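Local coordinates for TRAP dicarboxylate ABC transporter, substrate-binding protein (Roseobacter denitrificans, PDB 4OVQ) that binds beta-D-glucuronate as the periplasmic solute-binding component of a TRAP transport system, and probably delivers it for uptake, at residues D43-L48 with E256-S261; G134-A139 with I238-F243; W140-A145 with L268-E273. One frame throughout, in Å; residues are numbered along the deposited sequence.

Interaction 1. Residues D43-L48 with E256-S261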
loop_
_atom_site.group_PDB
_atom_site.type_symbol
_atom_site.label_atom_id
_atom_site.label_comp_id
_atom_site.label_asym_id
_atom_site.label_seq_id
_atom_site.Cartn_x
_atom_site.Cartn_y
_atom_site.Cartn_z
ATOM N N ASP A 43 7.611 13.632 -7.011
ATOM C CA ASP A 43 8.346 14.811 -7.488
ATOM C C ASP A 43 7.835 15.171 -8.875
ATOM O O ASP A 43 7.606 16.346 -9.188
ATOM C CB ASP A 43 9.875 14.580 -7.492
ATOM C CG ASP A 43 10.483 14.674 -6.098
ATOM O OD1 ASP A 43 9.841 15.318 -5.243
ATOM O OD2 ASP A 43 11.569 14.090 -5.884
ATOM N N LYS A 44 7.619 14.159 -9.687
ATOM C CA LYS A 44 7.107 14.394 -11.034
ATOM C C LYS A 44 5.685 14.965 -11.024
ATOM O O LYS A 44 5.342 15.854 -11.834
ATOM C CB LYS A 44 7.201 13.118 -11.866
ATOM C CG LYS A 44 6.829 13.330 -13.358
ATOM C CD LYS A 44 7.743 14.351 -14.095
ATOM C CE LYS A 44 9.219 13.985 -13.995
ATOM N NZ LYS A 44 10.104 14.800 -14.933
ATOM N N PHE A 45 4.843 14.458 -10.125
ATOM C CA PHE A 45 3.523 15.008 -9.933
ATOM C C PHE A 45 3.620 16.484 -9.577
ATOM O O PHE A 45 2.942 17.323 -10.183
ATOM C CB PHE A 45 2.767 14.223 -8.879
ATOM C CG PHE A 45 1.433 14.838 -8.476
ATOM C CD1 PHE A 45 0.424 15.095 -9.433
ATOM C CD2 PHE A 45 1.177 15.143 -7.151
ATOM C CE1 PHE A 45 -0.807 15.629 -9.058
ATOM C CE2 PHE A 45 -0.060 15.681 -6.755
ATOM C CZ PHE A 45 -1.064 15.921 -7.705
ATOM N N ALA A 46 4.506 16.826 -8.649
ATOM C CA ALA A 46 4.657 18.229 -8.266
ATOM C C ALA A 46 5.143 19.066 -9.460
ATOM O O ALA A 46 4.620 20.126 -9.712
ATOM C CB ALA A 46 5.602 18.362 -7.068
ATOM N N GLU A 47 6.108 18.563 -10.205
ATOM C CA GLU A 47 6.602 19.259 -11.394
ATOM C C GLU A 47 5.502 19.461 -12.441
ATOM O O GLU A 47 5.295 20.569 -12.929
ATOM C CB GLU A 47 7.723 18.464 -12.001
ATOM C CG GLU A 47 8.293 19.172 -13.194
ATOM C CD GLU A 47 9.406 18.399 -13.821
ATOM O OE1 GLU A 47 9.487 17.181 -13.625
ATOM O OE2 GLU A 47 10.231 18.988 -14.527
ATOM N N LEU A 48 4.748 18.398 -12.693
ATOM C CA LEU A 48 3.682 18.465 -13.700
ATOM C C LEU A 48 2.517 19.346 -13.257
ATOM O O LEU A 48 1.910 20.017 -14.092
ATOM C CB LEU A 48 3.159 17.083 -14.037
ATOM C CG LEU A 48 4.112 16.226 -14.863
ATOM C CD1 LEU A 48 3.614 14.813 -14.993
ATOM C CD2 LEU A 48 4.391 16.893 -16.250
ATOM N N GLU A 256 -4.652 15.226 -14.779
ATOM C CA GLU A 256 -3.700 14.871 -15.827
ATOM C C GLU A 256 -2.269 14.725 -15.234
ATOM O O GLU A 256 -1.544 13.755 -15.490
ATOM C CB GLU A 256 -3.735 15.916 -16.937
ATOM C CG GLU A 256 -2.914 15.566 -18.120
ATOM C CD GLU A 256 -3.025 16.625 -19.230
ATOM O OE1 GLU A 256 -4.161 16.994 -19.635
ATOM O OE2 GLU A 256 -1.993 17.121 -19.712
ATOM N N ALA A 257 -1.876 15.659 -14.362
ATOM C CA ALA A 257 -0.588 15.549 -13.690
ATOM C C ALA A 257 -0.503 14.258 -12.896
ATOM O O ALA A 257 0.479 13.563 -12.944
ATOM C CB ALA A 257 -0.349 16.742 -12.769
ATOM N N ALA A 258 -1.550 13.963 -12.135
ATOM C CA ALA A 258 -1.581 12.764 -11.317
ATOM C C ALA A 258 -1.531 11.512 -12.147
ATOM O O ALA A 258 -0.782 10.599 -11.866
ATOM C CB ALA A 258 -2.851 12.737 -10.482
ATOM N N GLN A 259 -2.349 11.468 -13.186
ATOM C CA GLN A 259 -2.377 10.295 -14.052
ATOM C C GLN A 259 -1.023 10.035 -14.739
ATOM O O GLN A 259 -0.567 8.904 -14.813
ATOM C CB GLN A 259 -3.512 10.415 -15.072
ATOM C CG GLN A 259 -4.911 10.358 -14.460
ATOM C CD GLN A 259 -6.015 10.753 -15.424
ATOM O OE1 GLN A 259 -5.760 11.141 -16.564
ATOM N NE2 GLN A 259 -7.247 10.647 -14.972
ATOM N N GLU A 260 -0.387 11.092 -15.226
ATOM C CA GLU A 260 0.897 10.977 -15.884
ATOM C C GLU A 260 2.012 10.589 -14.889
ATOM O O GLU A 260 2.870 9.766 -15.190
ATOM C CB GLU A 260 1.184 12.260 -16.652
ATOM C CG GLU A 260 0.253 12.415 -17.849
ATOM C CD GLU A 260 0.447 13.713 -18.620
ATOM O OE1 GLU A 260 1.256 14.542 -18.189
ATOM O OE2 GLU A 260 -0.211 13.883 -19.674
ATOM N N SER A 261 1.985 11.163 -13.680
ATOM C CA SER A 261 2.882 10.738 -12.637
ATOM C C SER A 261 2.730 9.253 -12.371
ATOM O O SER A 261 3.697 8.532 -12.210
ATOM C CB SER A 261 2.562 11.509 -11.367
ATOM O OG SER A 261 3.140 10.950 -10.196
#

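Interaction 2. Residues G134-A139 with I238-F243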
loop_
_atom_site.group_PDB
_atom_site.type_symbol
_atom_site.label_atom_id
_atom_site.label_comp_id
_atom_site.label_asym_id
_atom_site.label_seq_id
_atom_site.Cartn_x
_atom_site.Cartn_y
_atom_site.Cartn_z
ATOM N N GLY A 134 -13.769 12.368 2.511
ATOM C CA GLY A 134 -13.011 13.593 2.386
ATOM C C GLY A 134 -11.671 13.483 1.681
ATOM O O GLY A 134 -10.876 14.422 1.677
ATOM N N ILE A 135 -11.416 12.313 1.105
ATOM C CA ILE A 135 -10.154 12.099 0.416
ATOM C C ILE A 135 -10.330 11.609 -1.019
ATOM O O ILE A 135 -10.820 10.514 -1.268
ATOM C CB ILE A 135 -9.238 11.161 1.187
ATOM C CG1 ILE A 135 -9.803 9.772 1.307
ATOM C CG2 ILE A 135 -8.872 11.729 2.551
ATOM C CD1 ILE A 135 -9.103 8.973 2.360
ATOM N N GLN A 136 -9.943 12.445 -1.965
ATOM C CA GLN A 136 -10.160 12.135 -3.378
ATOM C C GLN A 136 -8.926 11.436 -4.004
ATOM O O GLN A 136 -7.843 12.027 -4.067
ATOM C CB GLN A 136 -10.432 13.451 -4.098
ATOM C CG GLN A 136 -10.377 13.414 -5.590
ATOM C CD GLN A 136 -11.662 12.971 -6.139
ATOM O OE1 GLN A 136 -12.711 13.551 -5.831
ATOM N NE2 GLN A 136 -11.632 11.892 -6.903
ATOM N N PRO A 137 -9.056 10.175 -4.447
ATOM C CA PRO A 137 -7.929 9.621 -5.213
ATOM C C PRO A 137 -7.885 10.190 -6.629
ATOM O O PRO A 137 -8.922 10.371 -7.254
ATOM C CB PRO A 137 -8.219 8.123 -5.233
ATOM C CG PRO A 137 -9.730 8.097 -5.237
ATOM C CD PRO A 137 -10.173 9.209 -4.339
ATOM N N LEU A 138 -6.692 10.540 -7.069
ATOM C CA LEU A 138 -6.429 11.137 -8.373
ATOM C C LEU A 138 -5.786 10.178 -9.357
ATOM O O LEU A 138 -5.966 10.343 -10.558
ATOM C CB LEU A 138 -5.506 12.339 -8.225
ATOM C CG LEU A 138 -6.033 13.486 -7.370
ATOM C CD1 LEU A 138 -4.904 14.502 -7.186
ATOM C CD2 LEU A 138 -7.261 14.156 -8.004
ATOM N N ALA A 139 -5.062 9.180 -8.871
ATOM C CA ALA A 139 -4.422 8.179 -9.701
ATOM C C ALA A 139 -3.948 7.047 -8.828
ATOM O O ALA A 139 -3.800 7.224 -7.610
ATOM C CB ALA A 139 -3.261 8.782 -10.464
ATOM N N ILE A 238 -5.883 13.667 -2.652
ATOM C CA ILE A 238 -6.014 15.100 -2.332
ATOM C C ILE A 238 -7.216 15.301 -1.410
ATOM O O ILE A 238 -8.268 14.667 -1.554
ATOM C CB ILE A 238 -6.150 16.013 -3.618
ATOM C CG1 ILE A 238 -6.059 17.515 -3.271
ATOM C CG2 ILE A 238 -7.411 15.686 -4.398
ATOM C CD1 ILE A 238 -5.865 18.434 -4.475
ATOM N N ASN A 239 -7.059 16.247 -0.486
ATOM C CA ASN A 239 -8.164 16.716 0.324
ATOM C C ASN A 239 -9.287 17.189 -0.593
ATOM O O ASN A 239 -9.052 18.003 -1.491
ATOM C CB ASN A 239 -7.663 17.845 1.204
ATOM C CG ASN A 239 -8.766 18.534 1.909
ATOM O OD1 ASN A 239 -9.316 19.531 1.410
ATOM N ND2 ASN A 239 -9.152 17.984 3.052
ATOM N N ILE A 240 -10.498 16.675 -0.403
ATOM C CA ILE A 240 -11.551 16.929 -1.382
ATOM C C ILE A 240 -12.000 18.403 -1.429
ATOM O O ILE A 240 -12.400 18.890 -2.483
ATOM C CB ILE A 240 -12.742 15.973 -1.232
ATOM C CG1 ILE A 240 -13.490 15.885 -2.573
ATOM C CG2 ILE A 240 -13.614 16.425 -0.102
ATOM C CD1 ILE A 240 -14.055 14.524 -2.858
ATOM N N GLY A 241 -11.945 19.111 -0.305
ATOM C CA GLY A 241 -12.306 20.522 -0.309
ATOM C C GLY A 241 -11.367 21.335 -1.180
ATOM O O GLY A 241 -11.792 22.180 -1.962
ATOM N N THR A 242 -10.075 21.077 -1.019
ATOM C CA THR A 242 -9.030 21.662 -1.853
ATOM C C THR A 242 -9.324 21.417 -3.333
ATOM O O THR A 242 -9.264 22.354 -4.140
ATOM C CB THR A 242 -7.624 21.060 -1.516
ATOM O OG1 THR A 242 -7.293 21.321 -0.143
ATOM C CG2 THR A 242 -6.523 21.646 -2.396
ATOM N N PHE A 243 -9.627 20.171 -3.686
ATOM C CA PHE A 243 -9.886 19.799 -5.079
ATOM C C PHE A 243 -11.145 20.457 -5.618
ATOM O O PHE A 243 -11.152 21.016 -6.732
ATOM C CB PHE A 243 -9.984 18.270 -5.234
ATOM C CG PHE A 243 -10.190 17.813 -6.664
ATOM C CD1 PHE A 243 -9.136 17.781 -7.551
ATOM C CD2 PHE A 243 -11.438 17.420 -7.104
ATOM C CE1 PHE A 243 -9.318 17.366 -8.862
ATOM C CE2 PHE A 243 -11.622 16.994 -8.414
ATOM C CZ PHE A 243 -10.552 16.977 -9.288
#

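Interaction 3. Residues W140-A145 with L268-E273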
loop_
_atom_site.group_PDB
_atom_site.type_symbol
_atom_site.label_atom_id
_atom_site.label_comp_id
_atom_site.label_asym_id
_atom_site.label_seq_id
_atom_site.Cartn_x
_atom_site.Cartn_y
_atom_site.Cartn_z
ATOM N N TRP A 140 -3.713 5.888 -9.433
ATOM C CA TRP A 140 -3.292 4.710 -8.727
ATOM C C TRP A 140 -1.786 4.393 -8.977
ATOM O O TRP A 140 -1.296 4.373 -10.121
ATOM C CB TRP A 140 -4.115 3.483 -9.160
ATOM C CG TRP A 140 -5.597 3.610 -9.027
ATOM C CD1 TRP A 140 -6.507 3.594 -10.050
ATOM C CD2 TRP A 140 -6.355 3.738 -7.821
ATOM N NE1 TRP A 140 -7.773 3.733 -9.554
ATOM C CE2 TRP A 140 -7.715 3.799 -8.186
ATOM C CE3 TRP A 140 -6.023 3.804 -6.462
ATOM C CZ2 TRP A 140 -8.737 3.948 -7.248
ATOM C CZ3 TRP A 140 -7.057 3.935 -5.533
ATOM C CH2 TRP A 140 -8.389 4.011 -5.938
ATOM N N TYR A 141 -1.079 4.079 -7.903
ATOM C CA TYR A 141 0.306 3.640 -7.972
ATOM C C TYR A 141 0.420 2.150 -7.682
ATOM O O TYR A 141 -0.393 1.589 -6.925
ATOM C CB TYR A 141 1.119 4.361 -6.892
ATOM C CG TYR A 141 1.645 5.746 -7.177
ATOM C CD1 TYR A 141 1.364 6.444 -8.351
ATOM C CD2 TYR A 141 2.476 6.349 -6.237
ATOM C CE1 TYR A 141 1.892 7.720 -8.558
ATOM C CE2 TYR A 141 3.004 7.600 -6.433
ATOM C CZ TYR A 141 2.723 8.276 -7.583
ATOM O OH TYR A 141 3.273 9.533 -7.755
ATOM N N ASP A 142 1.434 1.503 -8.259
ATOM C CA ASP A 142 1.777 0.100 -8.009
ATOM C C ASP A 142 2.610 -0.009 -6.742
ATOM O O ASP A 142 3.528 0.797 -6.507
ATOM C CB ASP A 142 2.622 -0.378 -9.208
ATOM C CG ASP A 142 2.666 -1.889 -9.364
ATOM O OD1 ASP A 142 2.358 -2.651 -8.427
ATOM O OD2 ASP A 142 3.019 -2.329 -10.484
ATOM N N ALA A 143 2.302 -1.003 -5.906
ATOM C CA ALA A 143 3.164 -1.379 -4.775
ATOM C C ALA A 143 3.372 -2.878 -4.745
ATOM O O ALA A 143 3.742 -3.445 -3.711
ATOM C CB ALA A 143 2.591 -0.900 -3.438
ATOM N N GLY A 144 3.169 -3.520 -5.896
ATOM C CA GLY A 144 3.421 -4.931 -6.018
ATOM C C GLY A 144 2.651 -5.807 -5.060
ATOM O O GLY A 144 1.579 -5.456 -4.591
ATOM N N ALA A 145 3.174 -7.021 -4.881
ATOM C CA ALA A 145 2.669 -7.940 -3.867
ATOM C C ALA A 145 3.563 -7.936 -2.628
ATOM O O ALA A 145 4.790 -7.865 -2.729
ATOM C CB ALA A 145 2.587 -9.342 -4.412
ATOM N N LEU A 268 8.720 3.074 -13.351
ATOM C CA LEU A 268 9.804 3.047 -12.361
ATOM C C LEU A 268 9.664 1.809 -11.476
ATOM O O LEU A 268 10.643 1.148 -11.137
ATOM C CB LEU A 268 9.818 4.305 -11.482
ATOM C CG LEU A 268 10.094 5.635 -12.176
ATOM C CD1 LEU A 268 9.998 6.790 -11.171
ATOM C CD2 LEU A 268 11.471 5.580 -12.840
ATOM N N TRP A 269 8.431 1.523 -11.073
ATOM C CA TRP A 269 8.162 0.428 -10.137
ATOM C C TRP A 269 8.646 -0.918 -10.669
ATOM O O TRP A 269 9.322 -1.670 -9.960
ATOM C CB TRP A 269 6.662 0.342 -9.803
ATOM C CG TRP A 269 6.448 -0.743 -8.799
ATOM C CD1 TRP A 269 6.001 -2.015 -9.038
ATOM C CD2 TRP A 269 6.745 -0.672 -7.404
ATOM N NE1 TRP A 269 6.003 -2.743 -7.859
ATOM C CE2 TRP A 269 6.470 -1.939 -6.852
ATOM C CE3 TRP A 269 7.245 0.328 -6.581
ATOM C CZ2 TRP A 269 6.654 -2.224 -5.490
ATOM C CZ3 TRP A 269 7.444 0.047 -5.247
ATOM C CH2 TRP A 269 7.128 -1.227 -4.711
ATOM N N ASN A 270 8.320 -1.239 -11.914
ATOM C CA ASN A 270 8.679 -2.557 -12.422
ATOM C C ASN A 270 10.192 -2.763 -12.514
ATOM O O ASN A 270 10.697 -3.840 -12.192
ATOM C CB ASN A 270 7.971 -2.841 -13.755
ATOM C CG ASN A 270 6.492 -3.205 -13.563
ATOM O OD1 ASN A 270 5.607 -2.646 -14.217
ATOM N ND2 ASN A 270 6.225 -4.150 -12.662
ATOM N N LYS A 271 10.928 -1.726 -12.887
ATOM C CA LYS A 271 12.389 -1.821 -12.872
ATOM C C LYS A 271 12.935 -1.949 -11.436
ATOM O O LYS A 271 13.977 -2.555 -11.196
ATOM C CB LYS A 271 12.993 -0.602 -13.570
ATOM C CG LYS A 271 12.806 -0.638 -15.086
ATOM C CD LYS A 271 13.733 0.340 -15.767
ATOM C CE LYS A 271 13.175 1.748 -15.703
ATOM N NZ LYS A 271 14.241 2.767 -15.936
ATOM N N ARG A 272 12.217 -1.399 -10.463
ATOM C CA ARG A 272 12.765 -1.320 -9.113
ATOM C C ARG A 272 12.594 -2.625 -8.389
ATOM O O ARG A 272 13.438 -2.987 -7.565
ATOM C CB ARG A 272 12.088 -0.218 -8.306
ATOM C CG ARG A 272 12.578 -0.121 -6.879
ATOM C CD ARG A 272 14.082 -0.070 -6.850
ATOM N NE ARG A 272 14.573 0.122 -5.503
ATOM C CZ ARG A 272 14.781 1.302 -4.932
ATOM N NH1 ARG A 272 15.245 1.347 -3.689
ATOM N NH2 ARG A 272 14.585 2.420 -5.616
ATOM N N GLU A 273 11.485 -3.302 -8.667
ATOM C CA GLU A 273 11.208 -4.580 -8.031
ATOM C C GLU A 273 12.312 -5.565 -8.370
ATOM O O GLU A 273 12.751 -6.340 -7.532
ATOM C CB GLU A 273 9.878 -5.135 -8.504
ATOM C CG GLU A 273 9.323 -6.257 -7.627
ATOM C CD GLU A 273 7.810 -6.180 -7.444
ATOM O OE1 GLU A 273 7.210 -5.164 -7.827
ATOM O OE2 GLU A 273 7.211 -7.139 -6.921
HETATM O O HOH W 1 4.090 -4.526 -11.203
HETATM O O HOH W 2 3.898 -1.236 -12.682
HETATM O O HOH W 3 7.038 -7.189 -4.290
#

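Interaction 1. Residues D43-L48 with E256-S261
Phe45 turns its CG away from its own backbone N (chi1 172°), and this swings the ring over to the helix of Ala257 and Ala258. Leu48 takes the other course, with CG anti to its carbonyl carbon (chi1 -72°), and its CD1 reaches Glu260. The Phe45 ring meets that helix with its edge. CD1 of Phe45 lies 3.5 Å from Ala258 N, and the carbonyl carbon of Ala257 sits in the plane of the ring. Phe45 CD1 also touches Ala257 CB, and CE1 lies 3.8 Å from Ala258 CB; the two methyls lie on opposite sides of the ring plane. Leu48 CB rests on Ala257 CB at 3.7 Å. Leu48 CD1 continues to Glu260 CB, where the two side chains cross at about a right angle.

This is close packing of two nearly antiparallel helices, 37-52 and the long helix 248-282. The short segments run at 148° to each other and their axes approach to 8.5 Å. The small side chains of Ala257 and Ser261 fit this close approach; Leu48 CA is 5.2 Å from Ala257 CA. No hydrogen bond joins the segments. Both helices lie against the five-stranded sheet, where Phe45 and Ala258 also touch Ile236 and Leu138.

Ser261 brings its hydroxyl against the aliphatic part of Phe45: Ser261 OG lies 3.5 Å from Phe45 CB. That buried hydroxyl is satisfied by Ala41 O and the hydroxyl of Tyr141. At the border of the contact, the carboxylate of Glu260 forms a salt bridge with Lys52, which also pairs with Glu256.

Interaction 2. Residues G134-A139 with I238-F243
An antiparallel pairing at the border of the five-stranded sheet joins outermost strand 135-141 to strand 234-239, just where the latter gives way to helix 240-244. Gln136 and Ile238 are a hydrogen-bonded pair: Gln136 N gives to Ile238 O at 2.8 Å, and Ile238 N returns a bond to Gln136 O at 2.9 Å. Ile135 and Asn239 form the next, non-hydrogen-bonded pair. Past it, Ile240 N reaches Gly134 O at 3.1 Å, from well above the carbonyl plane. Gly134 has positive phi and ends helix 121-132 in a Schellman motif. Asn239 is the N-cap of the new helix. Its OD1 accepts from Thr242 N in the carbonyl plane, and also from Thr242 OG1, while its ND2 bonds to Val77 O.

On the face carrying Gln136 and Ile238, Gln136 CB meets Ile238 CG2. Leu138 CD2 packs on Ile238 CG2 and Phe243 CE1, both at 3.9 Å. Gln136 CG, anti to the backbone N (chi1 167°), lies over one face of the Phe243 ring. The bend at chi2 (84°) then turns the amide to the following residue, Pro137. Gln136 NE2 gives a nearly straight bond to Pro137 O, and its OE1 lies 3.4 Å from Ile240 CD1.

Interaction 3. Residues W140-A145 with L268-E273
CH-pi packing on Trp269 carries most of this contact. The chain from Asp142 to Ala143 lies over one face of the indole. Asp142 CB sits above the five-membered ring, 4.1 Å from its centroid, and Ala143 CA sits above the six-membered ring at 4.0 Å. Asp142 O lies over the same face, also toward the rim. The indole stands here because Trp269 CG is anti to its backbone N (chi1 -177°). The Asp142 carboxylate is tilted 34° from the ring plane, with OD2 3.3 Å from Trp269 CD1.

No direct hydrogen bond crosses between the segments. Asp142 OD1 takes Gly144 N at 2.8 Å on its anti side, an Asx turn, which holds one carboxylate oxygen. Trp269 NE1 makes a weak, bent bond to Glu273 OE1.

Water makes the polar links. One water gives to Asp142 OD2 and accepts from Asn270 ND2. Another donates to both Ala145 O and Glu273 OE2.

Ala143 O also accepts from Asn208, a glucuronate-binding residue, and the Ala143 side chain is about 5 Å from the bound sugar, nearest atoms. The turn and the indole thus form a second shell of the ligand site.

In the fold
From the N terminus, helix 37-52 comes first, and interaction 1 closes the longest loop by bringing helix 248-282 back to it. Interaction 2 is nested inside that loop. It closes the shortest one, from 139 to 238, and pairs strands 135-141 and 234-239 of the five-stranded sheet. Interaction 3 starts where the 134-139 segment ends, reaches further along helix 248-282 and closes the loop from 145 to 268. It crosses both other contacts in chain order. The long helix therefore serves interactions 1 and 3, while strand 135-141 serves 2 and 3. Interactions 1 and 2 touch where Ala258 packs on Ala139; 1 and 3 touch at Ser261 and Tyr141. Together they tie the five-stranded sheet to its helices and to the sugar site.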